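Local coordinates for Lmo1340 protein (Listeria monocytogenes, PDB 4NLM) that is of unknown function but belongs to the YqgU-like family of six-bladed beta propellers and is probably a bacterial surface lipoprotein, at residues 128-140 with 151-165. Residues are numbered along the deposited sequence; the frame is centred on the assembly and turned at random. Where two conformers were deposited one is given.
Sequences ASRATKPLTTTFY and FVTYSPEWNFQIENW
Thr138 and Val152 form an antiparallel hydrogen-bonded pair: Thr138 N reaches Val152 O at 2.9 Å, and the return bond from Val152 N to Thr138 O is equally short. Tyr154 N to Thr136 O (3.0 Å) carries the ladder on toward the loop. One water extends it, accepting from Thr136 N and donating to Tyr154 O; a second bridges the side chains through Thr138 OG1 and Tyr154 OH, at the edge of the tyrosine ring. With its hydroxyl beside the backbone N, Thr137 makes a hydrogen bond from OG1 to Leu135 O (2.8 Å), and Trp158 NE1 makes one to Thr153 O.

Apolar packing fills the face bearing Thr137, Phe139, Phe151 and Thr153. Thr137 CG2 touches Phe151 CB, as does Phe139 CD2 (both 3.7 Å); the two phenyl planes are inclined at 45°. Leu135 CD1 meets the rim of the Trp158 indole at CH2, 3.6 Å away.

Arg130 covers Trp165 with its aliphatic part, a CH-pi contact in which CD sits 3.6 Å from the five-membered-ring centroid, 10° off the normal. A bend at chi3 (-68°) then carries Arg130 NH1 to 3.4 Å from Phe151 CZ.

The contact thus combines a hairpin within one propeller blade, 137-141 with 148-155, and an inter-blade interface, where strand 126-132, paired to 114-120 in the preceding blade, lies against Trp165 of strand 159-166.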
ATOM      1  N   ALA A 128      18.897   3.378 -10.888  1.00 14.22           N
ATOM      2  CA  ALA A 128      18.636   4.762 -11.276  1.00 14.61           C
ATOM      3  C   ALA A 128      18.563   5.619 -10.024  1.00 12.80           C
ATOM      4  O   ALA A 128      18.289   5.118  -8.939  1.00 12.86           O
ATOM      5  CB  ALA A 128      17.332   4.860 -12.058  1.00 16.10           C
ATOM      6  N   SER A 129      18.772   6.913 -10.195  1.00 12.95           N
ATOM      7  CA  SER A 129      18.725   7.816  -9.088  1.00 13.21           C
ATOM      8  C   SER A 129      18.424   9.238  -9.548  1.00 14.45           C
ATOM      9  O   SER A 129      18.817   9.633 -10.635  1.00 17.76           O
ATOM     10  CB  SER A 129      20.094   7.785  -8.398  1.00 20.13           C
ATOM     11  OG  SER A 129      20.135   8.535  -7.212  1.00 22.28           O
ATOM     12  N   ARG A 130      17.750  10.020  -8.708  1.00 13.10           N
ATOM     13  CA  ARG A 130      17.568  11.437  -8.959  1.00 14.92           C
ATOM     14  C   ARG A 130      17.633  12.163  -7.632  1.00 12.43           C
ATOM     15  O   ARG A 130      17.218  11.657  -6.603  1.00 14.36           O
ATOM     16  CB  ARG A 130      16.302  11.787  -9.757  1.00 18.51           C
ATOM     17  CG  ARG A 130      14.981  11.468  -9.093  1.00 19.29           C
ATOM     18  CD  ARG A 130      13.814  11.955  -9.956  1.00 23.50           C
ATOM     19  NE  ARG A 130      13.726  13.415 -10.048  1.00 25.62           N
ATOM     20  CZ  ARG A 130      13.046  14.169  -9.190  1.00 31.89           C
ATOM     21  NH1 ARG A 130      12.395  13.612  -8.172  1.00 25.31           N
ATOM     22  NH2 ARG A 130      13.023  15.484  -9.341  1.00 32.82           N
ATOM     23  N   ALA A 131      18.206  13.354  -7.688  1.00 13.29           N
ATOM     24  CA  ALA A 131      18.405  14.203  -6.543  1.00 13.59           C
ATOM     25  C   ALA A 131      17.244  15.159  -6.413  1.00 14.05           C
ATOM     26  O   ALA A 131      16.737  15.665  -7.416  1.00 17.25           O
ATOM     27  CB  ALA A 131      19.707  14.990  -6.692  1.00 16.89           C
ATOM     28  N   THR A 132      16.874  15.448  -5.170  1.00 13.26           N
ATOM     29  CA  THR A 132      15.782  16.348  -4.927  1.00 13.91           C
ATOM     30  C   THR A 132      15.950  16.970  -3.544  1.00 13.36           C
ATOM     31  O   THR A 132      17.029  16.894  -2.977  1.00 17.11           O
ATOM     32  CB  THR A 132      14.433  15.655  -5.143  1.00 16.59           C
ATOM     33  OG1 THR A 132      13.398  16.644  -5.141  1.00 18.01           O
ATOM     34  CG2 THR A 132      14.177  14.583  -4.094  1.00 19.51           C
ATOM     35  N   LYS A 133      14.897  17.592  -3.057  1.00 16.26           N
ATOM     36  CA  LYS A 133      14.908  18.159  -1.716  1.00 16.23           C
ATOM     37  C   LYS A 133      14.077  17.259  -0.792  1.00 16.44           C
ATOM     38  O   LYS A 133      13.203  16.546  -1.255  1.00 16.02           O
ATOM     39  CB  LYS A 133      14.356  19.591  -1.732  1.00 16.35           C
ATOM     40  CG  LYS A 133      15.150  20.553  -2.596  1.00 18.16           C
ATOM     41  CD  LYS A 133      16.623  20.579  -2.215  1.00 24.73           C
ATOM     42  CE  LYS A 133      17.446  21.428  -3.162  1.00 25.01           C
ATOM     43  NZ  LYS A 133      17.136  22.877  -3.059  1.00 21.87           N
ATOM     44  N   PRO A 134      14.364  17.266   0.515  1.00 16.97           N
ATOM     45  CA  PRO A 134      13.603  16.386   1.419  1.00 17.48           C
ATOM     46  C   PRO A 134      12.226  16.942   1.689  1.00 17.83           C
ATOM     47  O   PRO A 134      12.018  17.713   2.624  1.00 28.08           O
ATOM     48  CB  PRO A 134      14.446  16.351   2.690  1.00 19.89           C
ATOM     49  CG  PRO A 134      15.302  17.559   2.622  1.00 22.14           C
ATOM     50  CD  PRO A 134      15.456  17.973   1.203  1.00 18.11           C
ATOM     51  N   LEU A 135      11.290  16.549   0.862  1.00 18.90           N
ATOM     52  CA  LEU A 135       9.936  16.988   0.962  1.00 19.79           C
ATOM     53  C   LEU A 135       9.016  15.801   1.114  1.00 17.70           C
ATOM     54  O   LEU A 135       9.286  14.691   0.615  1.00 17.39           O
ATOM     55  CB  LEU A 135       9.567  17.713  -0.312  1.00 24.33           C
ATOM     56  CG  LEU A 135      10.401  18.965  -0.541  1.00 28.71           C
ATOM     57  CD1 LEU A 135      10.146  19.434  -1.945  1.00 32.74           C
ATOM     58  CD2 LEU A 135      10.091  20.065   0.471  1.00 34.56           C
ATOM     59  N   THR A 136       7.876  16.056   1.734  1.00 18.02           N
ATOM     60  CA  THR A 136       6.879  15.003   1.878  1.00 17.27           C
ATOM     61  C   THR A 136       6.382  14.572   0.531  1.00 15.67           C
ATOM     62  O   THR A 136       5.895  15.398  -0.253  1.00 16.40           O
ATOM     63  CB  THR A 136       5.713  15.520   2.753  1.00 22.56           C
ATOM     64  OG1 THR A 136       6.222  15.933   4.022  1.00 27.57           O
ATOM     65  CG2 THR A 136       4.633  14.447   2.917  1.00 22.34           C
ATOM     66  N   THR A 137       6.440  13.261   0.307  1.00 15.78           N
ATOM     67  CA  THR A 137       6.143  12.705  -1.016  1.00 15.54           C
ATOM     68  C   THR A 137       5.387  11.390  -0.883  1.00 15.42           C
ATOM     69  O   THR A 137       5.707  10.547  -0.036  1.00 19.03           O
ATOM     70  CB  THR A 137       7.461  12.441  -1.759  1.00 15.87           C
ATOM     71  OG1 THR A 137       8.259  13.631  -1.793  1.00 15.60           O
ATOM     72  CG2 THR A 137       7.197  11.977  -3.171  1.00 14.98           C
ATOM     73  N   THR A 138       4.431  11.196  -1.780  1.00 13.70           N
ATOM     74  CA  THR A 138       3.679   9.947  -1.846  1.00 12.73           C
ATOM     75  C   THR A 138       3.944   9.342  -3.222  1.00 12.84           C
ATOM     76  O   THR A 138       3.804  10.035  -4.237  1.00 13.46           O
ATOM     77  CB  THR A 138       2.160  10.165  -1.630  1.00 14.59           C
ATOM     78  OG1 THR A 138       1.961  10.870  -0.414  1.00 17.74           O
ATOM     79  CG2 THR A 138       1.404   8.847  -1.591  1.00 15.44           C
ATOM     80  N   PHE A 139       4.273   8.046  -3.283  1.00 11.74           N
ATOM     81  CA  PHE A 139       4.701   7.408  -4.497  1.00 12.27           C
ATOM     82  C   PHE A 139       3.725   6.379  -5.027  1.00 11.40           C
ATOM     83  O   PHE A 139       3.204   5.595  -4.240  1.00 13.05           O
ATOM     84  CB  PHE A 139       6.048   6.706  -4.290  1.00 12.49           C
ATOM     85  CG  PHE A 139       7.188   7.610  -3.943  1.00 12.63           C
ATOM     86  CD1 PHE A 139       7.443   7.931  -2.619  1.00 14.32           C
ATOM     87  CD2 PHE A 139       8.023   8.124  -4.918  1.00 13.40           C
ATOM     88  CE1 PHE A 139       8.495   8.756  -2.277  1.00 16.60           C
ATOM     89  CE2 PHE A 139       9.075   8.952  -4.560  1.00 14.49           C
ATOM     90  CZ  PHE A 139       9.322   9.268  -3.234  1.00 14.97           C
ATOM     91  N   TYR A 140       3.550   6.304  -6.359  1.00 11.07           N
ATOM     92  CA  TYR A 140       2.642   5.380  -7.033  1.00 11.03           C
ATOM     93  C   TYR A 140       3.416   4.702  -8.143  1.00 10.48           C
ATOM     94  O   TYR A 140       3.727   5.329  -9.165  1.00 10.77           O
ATOM     95  CB  TYR A 140       1.449   6.140  -7.591  1.00 12.11           C
ATOM     96  CG  TYR A 140       0.650   6.815  -6.510  1.00 12.82           C
ATOM     97  CD1 TYR A 140      -0.344   6.144  -5.840  1.00 14.42           C
ATOM     98  CD2 TYR A 140       0.932   8.097  -6.112  1.00 13.50           C
ATOM     99  CE1 TYR A 140      -1.077   6.732  -4.840  1.00 15.89           C
ATOM    100  CE2 TYR A 140       0.222   8.695  -5.090  1.00 15.68           C
ATOM    101  CZ  TYR A 140      -0.795   8.003  -4.477  1.00 15.83           C
ATOM    102  OH  TYR A 140      -1.523   8.558  -3.462  1.00 18.57           O
ATOM    103  N   PHE A 151       4.627  10.544  -8.478  1.00 10.35           N
ATOM    104  CA  PHE A 151       4.672  10.977  -7.106  1.00 11.42           C
ATOM    105  C   PHE A 151       4.102  12.351  -6.918  1.00 11.59           C
ATOM    106  O   PHE A 151       4.185  13.233  -7.793  1.00 12.24           O
ATOM    107  CB  PHE A 151       6.083  10.840  -6.528  1.00 14.29           C
ATOM    108  CG  PHE A 151       7.144  11.521  -7.309  1.00 14.28           C
ATOM    109  CD1 PHE A 151       7.485  12.815  -6.996  1.00 16.23           C
ATOM    110  CD2 PHE A 151       7.849  10.862  -8.290  1.00 17.92           C
ATOM    111  CE1 PHE A 151       8.458  13.498  -7.690  1.00 22.91           C
ATOM    112  CE2 PHE A 151       8.844  11.532  -8.989  1.00 24.02           C
ATOM    113  CZ  PHE A 151       9.142  12.843  -8.689  1.00 24.76           C
ATOM    114  N   VAL A 152       3.494  12.485  -5.745  1.00 12.07           N
ATOM    115  CA  VAL A 152       2.905  13.714  -5.284  1.00 12.58           C
ATOM    116  C   VAL A 152       3.846  14.321  -4.251  1.00 12.15           C
ATOM    117  O   VAL A 152       4.154  13.670  -3.241  1.00 13.72           O
ATOM    118  CB  VAL A 152       1.521  13.449  -4.664  1.00 13.73           C
ATOM    119  CG1 VAL A 152       0.887  14.764  -4.228  1.00 15.61           C
ATOM    120  CG2 VAL A 152       0.630  12.712  -5.656  1.00 16.36           C
ATOM    121  N   THR A 153       4.286  15.549  -4.506  0.50 12.18           N
ATOM    122  CA  THR A 153       5.137  16.279  -3.568  0.50 13.29           C
ATOM    123  C   THR A 153       4.385  17.450  -2.967  0.50 15.96           C
ATOM    124  O   THR A 153       3.628  18.141  -3.651  0.50 17.03           O
ATOM    125  CB  THR A 153       6.411  16.810  -4.247  0.50 14.33           C
ATOM    126  OG1 THR A 153       6.071  17.505  -5.455  0.50 13.38           O
ATOM    127  CG2 THR A 153       7.347  15.687  -4.581  0.50 13.11           C
ATOM    128  N   TYR A 154       4.591  17.646  -1.669  1.00 14.82           N
ATOM    129  CA  TYR A 154       3.918  18.696  -0.924  1.00 16.61           C
ATOM    130  C   TYR A 154       4.913  19.716  -0.385  1.00 15.26           C
ATOM    131  O   TYR A 154       6.003  19.337   0.043  1.00 17.73           O
ATOM    132  CB  TYR A 154       3.211  18.110   0.299  1.00 17.74           C
ATOM    133  CG  TYR A 154       2.105  17.148  -0.002  1.00 19.65           C
ATOM    134  CD1 TYR A 154       2.370  15.796  -0.187  1.00 18.72           C
ATOM    135  CD2 TYR A 154       0.799  17.584  -0.142  1.00 21.40           C
ATOM    136  CE1 TYR A 154       1.352  14.904  -0.449  1.00 18.34           C
ATOM    137  CE2 TYR A 154      -0.228  16.695  -0.425  1.00 22.14           C
ATOM    138  CZ  TYR A 154       0.055  15.358  -0.562  1.00 19.08           C
ATOM    139  OH  TYR A 154      -0.950  14.462  -0.837  1.00 22.23           O
ATOM    140  N   SER A 155       4.561  20.987  -0.473  1.00 16.23           N
ATOM    141  CA  SER A 155       5.329  22.063   0.143  1.00 16.40           C
ATOM    142  C   SER A 155       4.428  23.277   0.210  1.00 16.97           C
ATOM    143  O   SER A 155       3.557  23.445  -0.633  1.00 17.71           O
ATOM    144  CB  SER A 155       6.553  22.394  -0.699  1.00 18.61           C
ATOM    145  OG  SER A 155       7.388  23.332  -0.049  1.00 27.35           O
ATOM    146  N   PRO A 156       4.615  24.143   1.235  1.00 17.05           N
ATOM    147  CA  PRO A 156       3.746  25.321   1.289  1.00 18.39           C
ATOM    148  C   PRO A 156       3.867  26.258   0.101  1.00 18.59           C
ATOM    149  O   PRO A 156       2.949  27.033  -0.162  1.00 22.90           O
ATOM    150  CB  PRO A 156       4.194  26.051   2.560  1.00 20.55           C
ATOM    151  CG  PRO A 156       4.976  25.074   3.356  1.00 26.65           C
ATOM    152  CD  PRO A 156       5.478  24.022   2.420  1.00 17.96           C
ATOM    153  N   GLU A 157       4.975  26.173  -0.624  1.00 17.48           N
ATOM    154  CA  GLU A 157       5.183  27.039  -1.763  1.00 16.78           C
ATOM    155  C   GLU A 157       4.270  26.711  -2.931  1.00 16.58           C
ATOM    156  O   GLU A 157       4.089  27.548  -3.832  1.00 19.40           O
ATOM    157  CB  GLU A 157       6.613  26.943  -2.269  1.00 18.92           C
ATOM    158  CG  GLU A 157       7.640  27.572  -1.368  1.00 21.79           C
ATOM    159  CD  GLU A 157       8.040  26.694  -0.231  1.00 22.50           C
ATOM    160  OE1 GLU A 157       7.482  25.604  -0.089  1.00 28.09           O
ATOM    161  OE2 GLU A 157       8.936  27.077   0.507  1.00 25.49           O
ATOM    162  N   TRP A 158       3.754  25.483  -2.999  1.00 15.47           N
ATOM    163  CA  TRP A 158       2.891  25.095  -4.121  1.00 15.74           C
ATOM    164  C   TRP A 158       1.707  24.189  -3.772  1.00 17.57           C
ATOM    165  O   TRP A 158       0.970  23.786  -4.657  1.00 18.44           O
ATOM    166  CB  TRP A 158       3.721  24.402  -5.202  1.00 15.47           C
ATOM    167  CG  TRP A 158       4.362  23.117  -4.786  1.00 12.39           C
ATOM    168  CD1 TRP A 158       3.759  21.882  -4.676  1.00 14.62           C
ATOM    169  CD2 TRP A 158       5.741  22.909  -4.487  1.00 11.84           C
ATOM    170  NE1 TRP A 158       4.681  20.952  -4.301  1.00 14.20           N
ATOM    171  CE2 TRP A 158       5.902  21.548  -4.169  1.00 13.20           C
ATOM    172  CE3 TRP A 158       6.859  23.756  -4.405  1.00 12.82           C
ATOM    173  CZ2 TRP A 158       7.121  21.014  -3.837  1.00 12.68           C
ATOM    174  CZ3 TRP A 158       8.052  23.224  -4.051  1.00 13.79           C
ATOM    175  CH2 TRP A 158       8.194  21.867  -3.794  1.00 13.35           C
ATOM    176  N   ASN A 159       1.514  23.906  -2.490  1.00 16.32           N
ATOM    177  CA  ASN A 159       0.450  23.010  -1.988  1.00 19.00           C
ATOM    178  C   ASN A 159       0.798  21.557  -2.333  1.00 15.75           C
ATOM    179  O   ASN A 159       1.474  20.896  -1.558  1.00 16.99           O
ATOM    180  CB  ASN A 159      -0.946  23.422  -2.485  1.00 20.90           C
ATOM    181  CG  ASN A 159      -2.052  22.599  -1.845  1.00 24.61           C
ATOM    182  OD1 ASN A 159      -1.818  21.872  -0.878  1.00 28.55           O
ATOM    183  ND2 ASN A 159      -3.266  22.717  -2.376  1.00 30.61           N
ATOM    184  N   PHE A 160       0.408  21.092  -3.517  1.00 16.55           N
ATOM    185  CA  PHE A 160       0.832  19.780  -3.966  1.00 16.38           C
ATOM    186  C   PHE A 160       1.050  19.850  -5.470  1.00 14.43           C
ATOM    187  O   PHE A 160       0.478  20.687  -6.134  1.00 15.45           O
ATOM    188  CB  PHE A 160      -0.188  18.672  -3.649  1.00 18.42           C
ATOM    189  CG  PHE A 160      -1.418  18.738  -4.479  1.00 19.13           C
ATOM    190  CD1 PHE A 160      -2.484  19.537  -4.097  1.00 24.85           C
ATOM    191  CD2 PHE A 160      -1.524  17.998  -5.654  1.00 19.88           C
ATOM    192  CE1 PHE A 160      -3.630  19.594  -4.868  1.00 26.04           C
ATOM    193  CE2 PHE A 160      -2.662  18.073  -6.423  1.00 20.95           C
ATOM    194  CZ  PHE A 160      -3.712  18.868  -6.034  1.00 28.64           C
ATOM    195  N   GLN A 161       1.872  18.945  -5.973  1.00 13.42           N
ATOM    196  CA  GLN A 161       2.081  18.826  -7.420  1.00 13.03           C
ATOM    197  C   GLN A 161       2.355  17.362  -7.670  1.00 11.75           C
ATOM    198  O   GLN A 161       2.685  16.625  -6.744  1.00 12.85           O
ATOM    199  CB  GLN A 161       3.219  19.722  -7.887  1.00 14.15           C
ATOM    200  CG  GLN A 161       4.554  19.252  -7.384  1.00 12.39           C
ATOM    201  CD  GLN A 161       5.694  20.223  -7.568  1.00 13.49           C
ATOM    202  OE1 GLN A 161       5.464  21.358  -7.987  1.00 17.37           O
ATOM    203  NE2 GLN A 161       6.899  19.795  -7.332  1.00 14.99           N
ATOM    204  N   ILE A 162       2.210  16.968  -8.921  1.00 11.61           N
ATOM    205  CA  ILE A 162       2.325  15.554  -9.345  1.00 11.93           C
ATOM    206  C   ILE A 162       3.270  15.462 -10.531  1.00 11.69           C
ATOM    207  O   ILE A 162       3.182  16.251 -11.472  1.00 12.30           O
ATOM    208  CB  ILE A 162       0.972  14.970  -9.756  1.00 12.75           C
ATOM    209  CG1 ILE A 162      -0.095  15.300  -8.706  1.00 14.88           C
ATOM    210  CG2 ILE A 162       1.089  13.460  -9.965  1.00 15.09           C
ATOM    211  CD1 ILE A 162      -1.444  14.752  -9.101  1.00 18.54           C
ATOM    212  N   GLU A 163       4.193  14.518 -10.463  1.00 11.03           N
ATOM    213  CA  GLU A 163       5.146  14.278 -11.540  1.00 11.93           C
ATOM    214  C   GLU A 163       5.278  12.796 -11.783  1.00 11.75           C
ATOM    215  O   GLU A 163       4.953  11.985 -10.944  1.00 11.91           O
ATOM    216  CB  GLU A 163       6.504  14.858 -11.123  1.00 14.00           C
ATOM    217  CG  GLU A 163       6.521  16.376 -11.052  1.00 14.49           C
ATOM    218  CD  GLU A 163       7.672  16.932 -10.226  1.00 15.20           C
ATOM    219  OE1 GLU A 163       8.300  17.901 -10.690  1.00 15.32           O
ATOM    220  OE2 GLU A 163       7.955  16.415  -9.129  1.00 19.10           O
ATOM    221  N   ASN A 164       5.724  12.460 -12.971  1.00 12.96           N
ATOM    222  CA  ASN A 164       6.014  11.092 -13.371  1.00 14.09           C
ATOM    223  C   ASN A 164       7.466  10.968 -13.748  1.00 13.33           C
ATOM    224  O   ASN A 164       7.958  11.697 -14.610  1.00 15.19           O
ATOM    225  CB  ASN A 164       5.172  10.679 -14.569  1.00 16.40           C
ATOM    226  CG  ASN A 164       5.417   9.241 -14.992  1.00 17.28           C
ATOM    227  OD1 ASN A 164       5.537   8.349 -14.157  1.00 20.62           O
ATOM    228  ND2 ASN A 164       5.473   9.017 -16.274  1.00 22.46           N
ATOM    229  N   TRP A 165       8.160  10.053 -13.100  1.00 15.11           N
ATOM    230  CA  TRP A 165       9.531   9.746 -13.387  1.00 14.03           C
ATOM    231  C   TRP A 165       9.683   8.431 -14.099  1.00 12.85           C
ATOM    232  O   TRP A 165       9.331   7.415 -13.506  1.00 13.07           O
ATOM    233  CB  TRP A 165      10.305   9.701 -12.076  1.00 14.42           C
ATOM    234  CG  TRP A 165      11.792   9.450 -12.193  1.00 14.72           C
ATOM    235  CD1 TRP A 165      12.638   9.922 -13.151  1.00 16.00           C
ATOM    236  CD2 TRP A 165      12.616   8.719 -11.257  1.00 13.82           C
ATOM    237  NE1 TRP A 165      13.944   9.548 -12.872  1.00 16.17           N
ATOM    238  CE2 TRP A 165      13.955   8.812 -11.716  1.00 15.90           C
ATOM    239  CE3 TRP A 165      12.352   8.006 -10.078  1.00 15.40           C
ATOM    240  CZ2 TRP A 165      15.008   8.191 -11.057  1.00 17.26           C
ATOM    241  CZ3 TRP A 165      13.419   7.409  -9.412  1.00 16.66           C
ATOM    242  CH2 TRP A 165      14.726   7.515  -9.894  1.00 16.64           C
TER
HETATM  243  O   HOH W   1       7.220  18.757   2.380  1.00 22.14           O
HETATM  244  O   HOH W   2      -0.530  11.910  -0.469  1.00 22.17           O